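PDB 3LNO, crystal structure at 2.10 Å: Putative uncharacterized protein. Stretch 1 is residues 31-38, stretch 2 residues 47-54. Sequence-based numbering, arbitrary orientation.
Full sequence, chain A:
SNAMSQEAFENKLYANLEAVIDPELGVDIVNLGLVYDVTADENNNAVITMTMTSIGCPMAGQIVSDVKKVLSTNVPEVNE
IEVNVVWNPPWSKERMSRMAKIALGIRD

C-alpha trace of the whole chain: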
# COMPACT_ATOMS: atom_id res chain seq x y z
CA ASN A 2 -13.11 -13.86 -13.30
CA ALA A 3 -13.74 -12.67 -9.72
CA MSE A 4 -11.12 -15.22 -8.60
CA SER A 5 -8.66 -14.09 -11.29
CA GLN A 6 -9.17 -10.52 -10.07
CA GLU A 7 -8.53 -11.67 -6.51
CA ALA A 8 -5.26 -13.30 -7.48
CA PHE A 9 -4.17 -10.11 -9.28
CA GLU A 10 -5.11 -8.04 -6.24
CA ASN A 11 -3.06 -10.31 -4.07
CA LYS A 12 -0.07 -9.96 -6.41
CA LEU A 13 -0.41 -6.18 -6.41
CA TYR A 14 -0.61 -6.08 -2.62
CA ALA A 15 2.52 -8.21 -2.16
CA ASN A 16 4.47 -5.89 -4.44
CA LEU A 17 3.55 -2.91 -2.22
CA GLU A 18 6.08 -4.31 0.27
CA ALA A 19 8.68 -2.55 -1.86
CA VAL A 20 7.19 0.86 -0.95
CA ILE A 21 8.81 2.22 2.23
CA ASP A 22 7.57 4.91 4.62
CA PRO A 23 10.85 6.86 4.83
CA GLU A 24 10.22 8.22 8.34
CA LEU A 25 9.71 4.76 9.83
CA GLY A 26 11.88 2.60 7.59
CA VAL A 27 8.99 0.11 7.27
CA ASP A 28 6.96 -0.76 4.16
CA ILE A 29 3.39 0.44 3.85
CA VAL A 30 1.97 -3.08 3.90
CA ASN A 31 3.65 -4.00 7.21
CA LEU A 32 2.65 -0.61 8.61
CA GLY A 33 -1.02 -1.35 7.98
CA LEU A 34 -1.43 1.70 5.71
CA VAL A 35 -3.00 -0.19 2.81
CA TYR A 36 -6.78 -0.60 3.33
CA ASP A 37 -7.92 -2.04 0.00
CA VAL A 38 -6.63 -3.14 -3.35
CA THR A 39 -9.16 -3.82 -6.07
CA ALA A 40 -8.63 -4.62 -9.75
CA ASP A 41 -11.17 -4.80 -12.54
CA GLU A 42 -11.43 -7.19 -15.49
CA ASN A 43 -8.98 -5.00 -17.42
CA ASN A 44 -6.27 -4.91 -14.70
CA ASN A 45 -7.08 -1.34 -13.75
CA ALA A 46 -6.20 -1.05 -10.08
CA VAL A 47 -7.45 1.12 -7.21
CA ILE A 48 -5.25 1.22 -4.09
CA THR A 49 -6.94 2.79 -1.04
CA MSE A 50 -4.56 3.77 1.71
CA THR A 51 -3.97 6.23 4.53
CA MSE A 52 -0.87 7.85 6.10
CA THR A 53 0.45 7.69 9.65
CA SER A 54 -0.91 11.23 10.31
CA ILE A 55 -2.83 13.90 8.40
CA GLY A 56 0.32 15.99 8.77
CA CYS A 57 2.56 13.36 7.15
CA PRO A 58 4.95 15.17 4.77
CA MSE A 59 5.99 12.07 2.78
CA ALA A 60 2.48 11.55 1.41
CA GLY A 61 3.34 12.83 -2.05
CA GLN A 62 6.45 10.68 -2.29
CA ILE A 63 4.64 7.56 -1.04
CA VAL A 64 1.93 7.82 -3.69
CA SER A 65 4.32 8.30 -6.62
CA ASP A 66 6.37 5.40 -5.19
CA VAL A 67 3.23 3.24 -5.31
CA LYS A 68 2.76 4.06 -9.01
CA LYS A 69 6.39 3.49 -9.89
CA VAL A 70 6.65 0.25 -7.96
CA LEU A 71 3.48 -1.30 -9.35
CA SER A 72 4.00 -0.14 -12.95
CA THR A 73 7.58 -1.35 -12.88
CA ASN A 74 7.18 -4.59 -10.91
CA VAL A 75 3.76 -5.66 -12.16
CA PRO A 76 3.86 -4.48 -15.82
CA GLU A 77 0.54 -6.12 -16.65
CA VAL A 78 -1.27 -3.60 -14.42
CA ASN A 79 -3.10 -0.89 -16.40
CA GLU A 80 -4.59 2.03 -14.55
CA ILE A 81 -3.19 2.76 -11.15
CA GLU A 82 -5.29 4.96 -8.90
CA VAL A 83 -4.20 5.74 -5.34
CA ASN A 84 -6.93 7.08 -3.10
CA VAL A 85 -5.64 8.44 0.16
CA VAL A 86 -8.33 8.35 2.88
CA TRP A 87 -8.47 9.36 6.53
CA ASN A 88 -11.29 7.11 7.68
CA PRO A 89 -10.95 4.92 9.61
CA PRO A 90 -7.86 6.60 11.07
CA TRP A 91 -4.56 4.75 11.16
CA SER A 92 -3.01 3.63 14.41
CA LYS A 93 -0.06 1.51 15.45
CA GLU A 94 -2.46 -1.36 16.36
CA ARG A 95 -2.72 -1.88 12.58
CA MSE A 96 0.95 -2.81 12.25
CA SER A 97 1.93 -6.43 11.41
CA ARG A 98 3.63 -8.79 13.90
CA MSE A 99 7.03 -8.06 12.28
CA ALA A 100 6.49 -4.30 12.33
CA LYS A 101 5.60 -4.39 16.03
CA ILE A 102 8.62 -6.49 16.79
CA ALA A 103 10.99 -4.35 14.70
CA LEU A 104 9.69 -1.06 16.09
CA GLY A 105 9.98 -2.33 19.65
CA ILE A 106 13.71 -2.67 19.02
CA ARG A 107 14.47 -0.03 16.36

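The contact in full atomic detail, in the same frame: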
# COMPACT_ATOMS: atom_id res chain seq x y z
N ASN A 31 3.40 -3.65 5.81
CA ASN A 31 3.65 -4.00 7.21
C ASN A 31 3.21 -2.90 8.19
O ASN A 31 2.85 -3.19 9.32
CB ASN A 31 5.10 -4.45 7.43
CG ASN A 31 5.34 -5.88 6.94
OD1 ASN A 31 5.92 -6.08 5.88
ND2 ASN A 31 4.86 -6.88 7.71
N LEU A 32 3.18 -1.65 7.74
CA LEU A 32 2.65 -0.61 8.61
C LEU A 32 1.14 -0.67 8.81
O LEU A 32 0.62 -0.09 9.76
CB LEU A 32 3.01 0.79 8.10
CG LEU A 32 4.38 1.30 8.50
CD1 LEU A 32 4.58 2.70 7.94
CD2 LEU A 32 4.57 1.29 10.02
N GLY A 33 0.43 -1.35 7.92
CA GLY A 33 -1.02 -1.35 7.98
C GLY A 33 -1.64 -0.15 7.28
O GLY A 33 -2.80 0.19 7.57
N LEU A 34 -0.89 0.51 6.40
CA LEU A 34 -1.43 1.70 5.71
C LEU A 34 -2.34 1.38 4.54
O LEU A 34 -3.12 2.24 4.14
CB LEU A 34 -0.34 2.64 5.21
CG LEU A 34 0.59 3.22 6.28
CD1 LEU A 34 1.60 4.10 5.60
CD2 LEU A 34 -0.23 4.02 7.31
N VAL A 35 -2.22 0.18 3.98
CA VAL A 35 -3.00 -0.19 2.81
C VAL A 35 -4.32 -0.86 3.22
O VAL A 35 -4.34 -1.97 3.78
CB VAL A 35 -2.22 -1.11 1.86
CG1 VAL A 35 -3.00 -1.30 0.57
CG2 VAL A 35 -0.84 -0.54 1.55
N TYR A 36 -5.42 -0.15 2.94
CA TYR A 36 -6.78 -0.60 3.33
C TYR A 36 -7.47 -1.48 2.28
O TYR A 36 -8.27 -2.33 2.61
CB TYR A 36 -7.68 0.62 3.59
CG TYR A 36 -7.35 1.35 4.85
CD1 TYR A 36 -6.40 0.86 5.73
CD2 TYR A 36 -8.00 2.56 5.16
CE1 TYR A 36 -6.09 1.52 6.90
CE2 TYR A 36 -7.71 3.23 6.33
CZ TYR A 36 -6.76 2.68 7.21
OH TYR A 36 -6.47 3.29 8.37
N ASP A 37 -7.18 -1.26 1.01
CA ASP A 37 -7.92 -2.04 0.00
C ASP A 37 -7.16 -2.01 -1.30
O ASP A 37 -6.64 -0.97 -1.68
CB ASP A 37 -9.31 -1.43 -0.22
CG ASP A 37 -10.21 -2.31 -1.06
OD1 ASP A 37 -10.04 -3.56 -1.08
OD2 ASP A 37 -11.13 -1.76 -1.70
N VAL A 38 -7.10 -3.15 -1.98
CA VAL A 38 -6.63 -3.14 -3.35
C VAL A 38 -7.70 -3.81 -4.18
O VAL A 38 -8.09 -4.94 -3.88
CB VAL A 38 -5.30 -3.95 -3.48
CG1 VAL A 38 -4.85 -4.02 -4.93
CG2 VAL A 38 -4.22 -3.34 -2.60
N VAL A 47 -7.18 0.06 -8.17
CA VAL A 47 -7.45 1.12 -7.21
C VAL A 47 -6.86 0.71 -5.85
O VAL A 47 -7.29 -0.27 -5.25
CB VAL A 47 -8.95 1.39 -7.02
CG1 VAL A 47 -9.14 2.54 -6.01
CG2 VAL A 47 -9.69 1.72 -8.38
N ILE A 48 -5.85 1.45 -5.40
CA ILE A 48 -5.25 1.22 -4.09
C ILE A 48 -5.78 2.29 -3.13
O ILE A 48 -5.58 3.47 -3.35
CB ILE A 48 -3.70 1.34 -4.17
CG1 ILE A 48 -3.12 0.19 -5.00
CG2 ILE A 48 -3.08 1.24 -2.76
CD1 ILE A 48 -3.05 0.49 -6.39
N THR A 49 -6.42 1.87 -2.06
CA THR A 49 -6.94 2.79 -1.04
C THR A 49 -6.05 2.69 0.19
O THR A 49 -5.86 1.60 0.76
CB THR A 49 -8.38 2.36 -0.63
OG1 THR A 49 -9.20 2.29 -1.81
CG2 THR A 49 -9.03 3.32 0.37
N MSE A 50 -5.48 3.81 0.60
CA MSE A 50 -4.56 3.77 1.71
C MSE A 50 -4.68 5.04 2.54
O MSE A 50 -5.36 6.00 2.15
CB MSE A 50 -3.13 3.61 1.19
CG MSE A 50 -2.63 4.83 0.43
SE MSE A 50 -0.81 4.49 -0.26
CE MSE A 50 0.17 4.22 1.43
N THR A 51 -4.04 5.03 3.70
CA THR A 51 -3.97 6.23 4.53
C THR A 51 -2.50 6.54 4.84
O THR A 51 -1.61 5.89 4.30
CB THR A 51 -4.79 6.07 5.80
OG1 THR A 51 -4.92 7.35 6.41
CG2 THR A 51 -4.12 5.10 6.77
N MSE A 52 -2.24 7.55 5.66
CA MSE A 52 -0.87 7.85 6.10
C MSE A 52 -0.82 7.73 7.61
O MSE A 52 -1.86 7.57 8.25
CB MSE A 52 -0.49 9.27 5.70
CG MSE A 52 -0.56 9.50 4.20
SE MSE A 52 0.95 8.60 3.38
CE MSE A 52 0.03 8.07 1.73
N THR A 53 0.37 7.80 8.19
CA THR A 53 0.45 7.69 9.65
C THR A 53 -0.22 8.86 10.39
O THR A 53 -0.60 8.72 11.55
CB THR A 53 1.89 7.51 10.13
OG1 THR A 53 2.70 8.60 9.66
CG2 THR A 53 2.44 6.22 9.60
N SER A 54 -0.34 10.01 9.73
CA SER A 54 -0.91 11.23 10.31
C SER A 54 -1.33 12.15 9.18
O SER A 54 -0.68 12.17 8.13
CB SER A 54 0.13 11.97 11.17
OG SER A 54 1.28 12.31 10.39
O HOH W 1 -9.17 0.16 -3.42

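Strands 35-38 and 47-50 lie side by side and run antiparallel, with an angle of 161° between their directions. Four backbone hydrogen bonds join the two stretches. Thr49 takes part in three of them. Its N donates to Asp37 O at 2.9 Å, and the angle at the hydrogen, 174°, is nearly straight. Its O accepts from two successive amides, Tyr36 N at 2.8 Å and Asp37 N at 3.2 Å. Both of these bonds are more bent, at 141° and 146°, as expected when neighbouring amides share one carbonyl. The fourth bond runs from Thr51 N to Leu34 O at 3.0 Å.

The shared carbonyl marks a beta bulge. Val35 pairs with Met50, but Asp37 pairs with Thr49, so stretch 1 spends one extra residue, Tyr36, between the two pairs. Tyr36 has phi/psi of -89/-31, which is not an extended conformation. Beyond the bulge, Val38 pairs with Ile48 in regular register. Two CA-H...O contacts support this end of the ladder: Ile48 CA to Asp37 O and Val38 CA to Val47 O, each 3.5 Å.

The side chains of Val35, Val38, Ile48 and Met50 share one face of the sheet. Ile48 touches both valines. Its CG2 lies 4.2 Å from Val35 CG1, and its CG1 lies 4.4 Å from Val38 CG2. Met50 is selenomethionine; its CE reaches Leu34 CB at 4.1 Å.

Leu34 has the largest area covered by the other stretch. Its CD2 packs 4.1 Å from Thr51 CG2 and also 4.1 Å from Thr53 CG2. Leu34 CD2 also lies 3.8 Å from Met52 C. Leu34 therefore serves both kinds of contact, with its carbonyl bonded to Thr51 and its side chain against Thr51, Met52 and Thr53. Leu32 adds a looser contact, CD1 to Thr53 CG2 at 4.4 Å.

On the other face of the sheet, Asp37 and Thr49 sit side by side, with their CB atoms 3.9 Å apart. Water 1 links them. It donates to Asp37 OD2 at 3.2 Å and to Val47 O at 2.7 Å, though it has more acceptors within reach than protons to give. It is also hydrogen-bonded to Thr49 OG1 at 2.7 Å.

The Tyr36 ring meets Thr51 obliquely. Tyr36 OH is 3.4 Å from Thr51 CG2, a van der Waals contact; the hydroxyl has its hydrogen bond elsewhere in the structure.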